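Local coordinates for protein histidine--tRNA ligase (Thermus thermophilus, PDB 1H4V) that charges tRNA(His) with L-histidine, using ATP to join the amino acid to its tRNA and releasing AMP and diphosphate, at residues A[107-112]-A[123-128]; A[167-172]-A[263-268]. All coordinates share one frame; numbering follows the deposited sequence.

Contact 1 of 2, residues A[107-112]-A[123-128]; sequences AGPMFR and QFHQVN
Strands 107-111 and 123-128 form an antiparallel hairpin in the catalytic sheet, with Gly108 opposite Gln126 and Met110 opposite Phe124 as its hydrogen-bonded pairs. The position and the sequence, GPMFR and the returning strand, match motif 2 of class II synthetases. Gly108 and Gln126 exchange N-H and C=O, and so do Met110 and Phe124; the shortest of the four bonds runs from Met110 N to Phe124 O (2.7 Å).

Phe124 carries the side-chain packing. Its CG stands between the backbone N and the carbonyl carbon (chi1 53°), which brings the ring over Met110: Met110 CB lies 3.7 Å from the ring centroid, a CH-pi contact over one face. On the opposite face the Arg112 guanidinium comes in tilted 26° from the ring plane, its NH1 above the rim, 3.8 Å from Phe124 CE2. Farther along, Met110 CG meets Gln126 CG (3.5 Å), and Gln126 NE2 donates to Asn128 OD1. On the other face of the hairpin, Phe111 CE1 comes within 3.3 Å of Gln123 OE1, at the ring edge, while that oxygen accepts from the backbone N of Ile43 of the second subunit.

Strand 302-308 continues the sheet beyond 123-128, helix 309-318 packs against Phe124 and His125, and helix 14-33 covers Ala107 and Val127.

Contact 2 of 2, residues A[167-172]-A[263-268]; sequences GDPEDR and YYVRTA
Asp168 OD1 is gripped twice by one guanidinium. Arg266 NE donates to it at 2.8 Å in a nearly straight bond (168°), along the syn lone pair of the carboxylate, and Arg266 NH2 adds a weak bond to Asp168 OD1 at 3.3 Å. A second weak bond reaches Asp168 OD2 from Arg266 NH2, 3.4 Å long. The NE bond lies in the guanidinium plane, but the two flat groups are turned 43° apart, so this salt bridge is a skewed one rather than a coplanar pair. Arg266 gets there with its chain extended from CG to NE.

The backbones meet as well: Arg266 N donates to Gly167 O (3.1 Å), approaching from above the carbonyl plane. Val265 CG2 closes in beside the same oxygen and also packs on Pro169 CD at 3.7 Å. Deeper in, Arg172, bent at chi3 (56°), lays a guanidinium face over Tyr264 O, with NH1 3.5 Å from that oxygen; its NH2 bonds to the backbone O of Arg259.

Asp168 is the N-cap of helix 169-183, and its N donates to Asp171 OD2 (2.9 Å), the N3-side-chain half of a capping box. The reciprocal bond from the Asp168 carboxylate is absent, that group being turned to Arg266. Tyr263 and Tyr264 end the RGLDYY sequence, which in histidyl-tRNA synthetases belongs to the histidine-recognising motif.

Arg266 NH1 has a further salt bridge to Glu135, with Glu232 weakly paired to NH2. A guanidinium among these acids would be expected to offset their mutual repulsion and favour the charged form of Asp168, whose bridge, with the Arg266 N to Gly167 O bond, joins the start of helix 169-183 to the corner at 266.

Overall arrangement
Contact 1 and contact 2 both lie in the catalytic domain, their centres 26 Å apart and their nearest atoms about 9 Å, and they do not touch. One eight-stranded mixed sheet reaches both. Contact 1 pairs strands 102-111 and 123-132 near one edge; crossing 302-308 and 281-287 leads to strand 267-272, where segment 263-268 of contact 2 enters, next to 160-165. Along the chain contact 1 closes before contact 2 opens. The second contact brings together residues 91 positions apart, around intervening chain about half of it helical, which includes the gap between the two catalytic regions, so local hairpin and long-range tie lie toward different ends of the class II catalytic sheet.

Contact 1 of 2, residues A[107-112]-A[123-128]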
loop_
_atom_site.group_PDB
_atom_site.type_symbol
_atom_site.label_atom_id
_atom_site.label_comp_id
_atom_site.label_asym_id
_atom_site.label_seq_id
_atom_site.Cartn_x
_atom_site.Cartn_y
_atom_site.Cartn_z
ATOM N N ALA A 107 6.392 -0.210 4.868
ATOM C CA ALA A 107 5.438 -1.277 5.053
ATOM C C ALA A 107 5.065 -1.702 3.646
ATOM O O ALA A 107 4.831 -0.861 2.781
ATOM C CB ALA A 107 4.216 -0.770 5.797
ATOM N N GLY A 108 5.024 -3.002 3.399
ATOM C CA GLY A 108 4.656 -3.442 2.069
ATOM C C GLY A 108 4.751 -4.936 1.871
ATOM O O GLY A 108 5.161 -5.659 2.766
ATOM N N PRO A 109 4.366 -5.432 0.697
ATOM C CA PRO A 109 4.433 -6.872 0.443
ATOM C C PRO A 109 5.843 -7.402 0.182
ATOM O O PRO A 109 6.702 -6.679 -0.322
ATOM C CB PRO A 109 3.521 -7.040 -0.769
ATOM C CG PRO A 109 3.713 -5.775 -1.497
ATOM C CD PRO A 109 3.637 -4.747 -0.384
ATOM N N MET A 110 6.061 -8.660 0.559
ATOM C CA MET A 110 7.319 -9.358 0.342
ATOM C C MET A 110 6.912 -10.661 -0.341
ATOM O O MET A 110 5.769 -11.111 -0.236
ATOM C CB MET A 110 8.034 -9.696 1.645
ATOM C CG MET A 110 8.421 -8.508 2.480
ATOM S SD MET A 110 9.623 -7.452 1.683
ATOM C CE MET A 110 9.532 -5.925 2.721
ATOM N N PHE A 111 7.862 -11.268 -1.031
ATOM C CA PHE A 111 7.596 -12.473 -1.793
ATOM C C PHE A 111 8.599 -13.560 -1.481
ATOM O O PHE A 111 9.804 -13.360 -1.529
ATOM C CB PHE A 111 7.576 -12.080 -3.263
ATOM C CG PHE A 111 6.591 -10.992 -3.548
ATOM C CD1 PHE A 111 5.244 -11.298 -3.737
ATOM C CD2 PHE A 111 6.984 -9.658 -3.534
ATOM C CE1 PHE A 111 4.295 -10.288 -3.911
ATOM C CE2 PHE A 111 6.049 -8.636 -3.705
ATOM C CZ PHE A 111 4.700 -8.950 -3.892
ATOM N N ARG A 112 8.047 -14.719 -1.160
ATOM C CA ARG A 112 8.784 -15.915 -0.757
ATOM C C ARG A 112 8.278 -17.027 -1.682
ATOM O O ARG A 112 7.079 -17.228 -1.806
ATOM C CB ARG A 112 8.403 -16.232 0.695
ATOM C CG ARG A 112 9.320 -17.158 1.468
ATOM C CD ARG A 112 9.046 -17.004 2.976
ATOM N NE ARG A 112 7.731 -17.529 3.364
ATOM C CZ ARG A 112 7.067 -17.139 4.458
ATOM N NH1 ARG A 112 7.580 -16.214 5.270
ATOM N NH2 ARG A 112 5.900 -17.680 4.780
ATOM N N GLN A 123 3.138 -14.525 -0.362
ATOM C CA GLN A 123 3.083 -13.065 -0.384
ATOM C C GLN A 123 2.661 -12.681 1.023
ATOM O O GLN A 123 1.583 -13.063 1.479
ATOM C CB GLN A 123 2.056 -12.466 -1.365
ATOM C CG GLN A 123 2.117 -10.913 -1.315
ATOM C CD GLN A 123 1.167 -10.165 -2.256
ATOM O OE1 GLN A 123 1.017 -10.510 -3.425
ATOM N NE2 GLN A 123 0.550 -9.106 -1.746
ATOM N N PHE A 124 3.524 -11.967 1.732
ATOM C CA PHE A 124 3.176 -11.523 3.072
ATOM C C PHE A 124 3.528 -10.055 3.144
ATOM O O PHE A 124 4.074 -9.504 2.190
ATOM C CB PHE A 124 3.926 -12.332 4.145
ATOM C CG PHE A 124 5.433 -12.369 3.964
ATOM C CD1 PHE A 124 6.258 -11.550 4.724
ATOM C CD2 PHE A 124 6.020 -13.244 3.047
ATOM C CE1 PHE A 124 7.644 -11.598 4.589
ATOM C CE2 PHE A 124 7.407 -13.302 2.894
ATOM C CZ PHE A 124 8.221 -12.475 3.671
ATOM N N HIS A 125 3.194 -9.414 4.252
ATOM C CA HIS A 125 3.497 -8.002 4.418
ATOM C C HIS A 125 4.311 -7.789 5.678
ATOM O O HIS A 125 4.129 -8.476 6.689
ATOM C CB HIS A 125 2.205 -7.191 4.505
ATOM C CG HIS A 125 1.327 -7.328 3.303
ATOM N ND1 HIS A 125 0.603 -8.471 3.034
ATOM C CD2 HIS A 125 1.091 -6.484 2.271
ATOM C CE1 HIS A 125 -0.037 -8.328 1.888
ATOM N NE2 HIS A 125 0.242 -7.132 1.404
ATOM N N GLN A 126 5.244 -6.861 5.623
ATOM C CA GLN A 126 6.011 -6.593 6.814
ATOM C C GLN A 126 6.329 -5.133 6.930
ATOM O O GLN A 126 6.266 -4.386 5.944
ATOM C CB GLN A 126 7.297 -7.434 6.873
ATOM C CG GLN A 126 8.255 -7.338 5.724
ATOM C CD GLN A 126 9.566 -8.084 6.022
ATOM O OE1 GLN A 126 9.553 -9.228 6.487
ATOM N NE2 GLN A 126 10.696 -7.434 5.753
ATOM N N VAL A 127 6.613 -4.720 8.156
ATOM C CA VAL A 127 6.978 -3.344 8.422
ATOM C C VAL A 127 8.471 -3.355 8.671
ATOM O O VAL A 127 8.966 -4.193 9.417
ATOM C CB VAL A 127 6.253 -2.806 9.666
ATOM C CG1 VAL A 127 6.874 -1.477 10.093
ATOM C CG2 VAL A 127 4.761 -2.639 9.361
ATOM N N ASN A 128 9.193 -2.448 8.030
ATOM C CA ASN A 128 10.637 -2.377 8.217
ATOM C C ASN A 128 11.038 -1.037 8.781
ATOM O O ASN A 128 10.460 -0.011 8.432
ATOM C CB ASN A 128 11.393 -2.575 6.895
ATOM C CG ASN A 128 11.506 -4.033 6.491
ATOM O OD1 ASN A 128 10.581 -4.609 5.921
ATOM N ND2 ASN A 128 12.645 -4.636 6.789
#

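Contact 2 of 2, residues A[167-172]-A[263-268]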
loop_
_atom_site.group_PDB
_atom_site.type_symbol
_atom_site.label_atom_id
_atom_site.label_comp_id
_atom_site.label_asym_id
_atom_site.label_seq_id
_atom_site.Cartn_x
_atom_site.Cartn_y
_atom_site.Cartn_z
ATOM N N GLY A 167 29.039 -10.493 17.190
ATOM C CA GLY A 167 30.390 -9.950 17.172
ATOM C C GLY A 167 30.897 -9.270 15.915
ATOM O O GLY A 167 30.147 -9.031 14.972
ATOM N N ASP A 168 32.186 -8.943 15.908
ATOM C CA ASP A 168 32.808 -8.306 14.754
ATOM C C ASP A 168 33.339 -9.400 13.828
ATOM O O ASP A 168 33.570 -10.523 14.264
ATOM C CB ASP A 168 33.942 -7.383 15.203
ATOM C CG ASP A 168 33.451 -6.245 16.088
ATOM O OD1 ASP A 168 32.338 -5.732 15.833
ATOM O OD2 ASP A 168 34.178 -5.852 17.029
ATOM N N PRO A 169 33.537 -9.087 12.537
ATOM C CA PRO A 169 34.039 -10.076 11.577
ATOM C C PRO A 169 35.285 -10.866 11.989
ATOM O O PRO A 169 35.453 -12.016 11.572
ATOM C CB PRO A 169 34.243 -9.252 10.297
ATOM C CG PRO A 169 34.417 -7.858 10.799
ATOM C CD PRO A 169 33.401 -7.769 11.900
ATOM N N GLU A 170 36.151 -10.265 12.802
ATOM C CA GLU A 170 37.351 -10.964 13.254
ATOM C C GLU A 170 36.913 -12.004 14.291
ATOM O O GLU A 170 37.535 -13.056 14.444
ATOM C CB GLU A 170 38.351 -9.992 13.892
ATOM C CG GLU A 170 38.385 -8.603 13.263
ATOM C CD GLU A 170 37.403 -7.625 13.917
ATOM O OE1 GLU A 170 37.554 -7.342 15.132
ATOM O OE2 GLU A 170 36.489 -7.134 13.217
ATOM N N ASP A 171 35.835 -11.690 15.008
ATOM C CA ASP A 171 35.297 -12.595 16.015
ATOM C C ASP A 171 34.573 -13.731 15.303
ATOM O O ASP A 171 34.607 -14.878 15.741
ATOM C CB ASP A 171 34.301 -11.872 16.930
ATOM C CG ASP A 171 34.912 -10.678 17.643
ATOM O OD1 ASP A 171 36.126 -10.702 17.934
ATOM O OD2 ASP A 171 34.168 -9.717 17.928
ATOM N N ARG A 172 33.917 -13.399 14.199
ATOM C CA ARG A 172 33.180 -14.386 13.430
ATOM C C ARG A 172 34.147 -15.331 12.717
ATOM O O ARG A 172 33.832 -16.500 12.476
ATOM C CB ARG A 172 32.258 -13.678 12.435
ATOM C CG ARG A 172 31.207 -12.773 13.103
ATOM C CD ARG A 172 30.417 -11.980 12.067
ATOM N NE ARG A 172 29.792 -12.863 11.087
ATOM C CZ ARG A 172 28.589 -13.407 11.223
ATOM N NH1 ARG A 172 27.862 -13.156 12.303
ATOM N NH2 ARG A 172 28.120 -14.221 10.285
ATOM N N TYR A 263 27.542 -10.198 6.563
ATOM C CA TYR A 263 27.373 -8.769 6.787
ATOM C C TYR A 263 26.673 -8.406 8.094
ATOM O O TYR A 263 26.561 -7.228 8.432
ATOM C CB TYR A 263 26.670 -8.111 5.585
ATOM C CG TYR A 263 25.271 -8.599 5.269
ATOM C CD1 TYR A 263 24.175 -8.175 6.022
ATOM C CD2 TYR A 263 25.036 -9.435 4.181
ATOM C CE1 TYR A 263 22.880 -8.562 5.693
ATOM C CE2 TYR A 263 23.749 -9.828 3.845
ATOM C CZ TYR A 263 22.674 -9.387 4.603
ATOM O OH TYR A 263 21.393 -9.774 4.273
ATOM N N TYR A 264 26.214 -9.413 8.834
ATOM C CA TYR A 264 25.564 -9.164 10.115
ATOM C C TYR A 264 26.644 -9.001 11.163
ATOM O O TYR A 264 27.581 -9.803 11.239
ATOM C CB TYR A 264 24.629 -10.310 10.498
ATOM C CG TYR A 264 23.339 -10.320 9.711
ATOM C CD1 TYR A 264 23.092 -11.298 8.744
ATOM C CD2 TYR A 264 22.364 -9.344 9.925
ATOM C CE1 TYR A 264 21.905 -11.305 8.013
ATOM C CE2 TYR A 264 21.176 -9.342 9.201
ATOM C CZ TYR A 264 20.952 -10.323 8.251
ATOM O OH TYR A 264 19.776 -10.330 7.546
ATOM N N VAL A 265 26.507 -7.963 11.978
ATOM C CA VAL A 265 27.497 -7.662 12.999
ATOM C C VAL A 265 26.842 -7.247 14.320
ATOM O O VAL A 265 25.728 -6.728 14.342
ATOM C CB VAL A 265 28.443 -6.539 12.467
ATOM C CG1 VAL A 265 28.524 -5.386 13.442
ATOM C CG2 VAL A 265 29.813 -7.111 12.170
ATOM N N ARG A 266 27.547 -7.494 15.419
ATOM C CA ARG A 266 27.078 -7.151 16.752
ATOM C C ARG A 266 25.610 -7.478 17.025
ATOM O O ARG A 266 25.151 -8.585 16.738
ATOM C CB ARG A 266 27.372 -5.671 17.032
ATOM C CG ARG A 266 28.855 -5.363 16.921
ATOM C CD ARG A 266 29.251 -3.937 17.286
ATOM N NE ARG A 266 30.694 -3.796 17.094
ATOM C CZ ARG A 266 31.412 -2.725 17.405
ATOM N NH1 ARG A 266 30.842 -1.656 17.936
ATOM N NH2 ARG A 266 32.716 -2.736 17.187
ATOM N N THR A 267 24.885 -6.508 17.574
ATOM C CA THR A 267 23.479 -6.665 17.947
ATOM C C THR A 267 22.551 -7.497 17.070
ATOM O O THR A 267 22.520 -7.368 15.851
ATOM C CB THR A 267 22.803 -5.292 18.127
ATOM O OG1 THR A 267 23.655 -4.445 18.902
ATOM C CG2 THR A 267 21.488 -5.438 18.863
ATOM N N ALA A 268 21.787 -8.356 17.727
ATOM C CA ALA A 268 20.789 -9.184 17.067
ATOM C C ALA A 268 19.708 -9.290 18.127
ATOM O O ALA A 268 20.017 -9.340 19.321
ATOM C CB ALA A 268 21.344 -10.548 16.741
#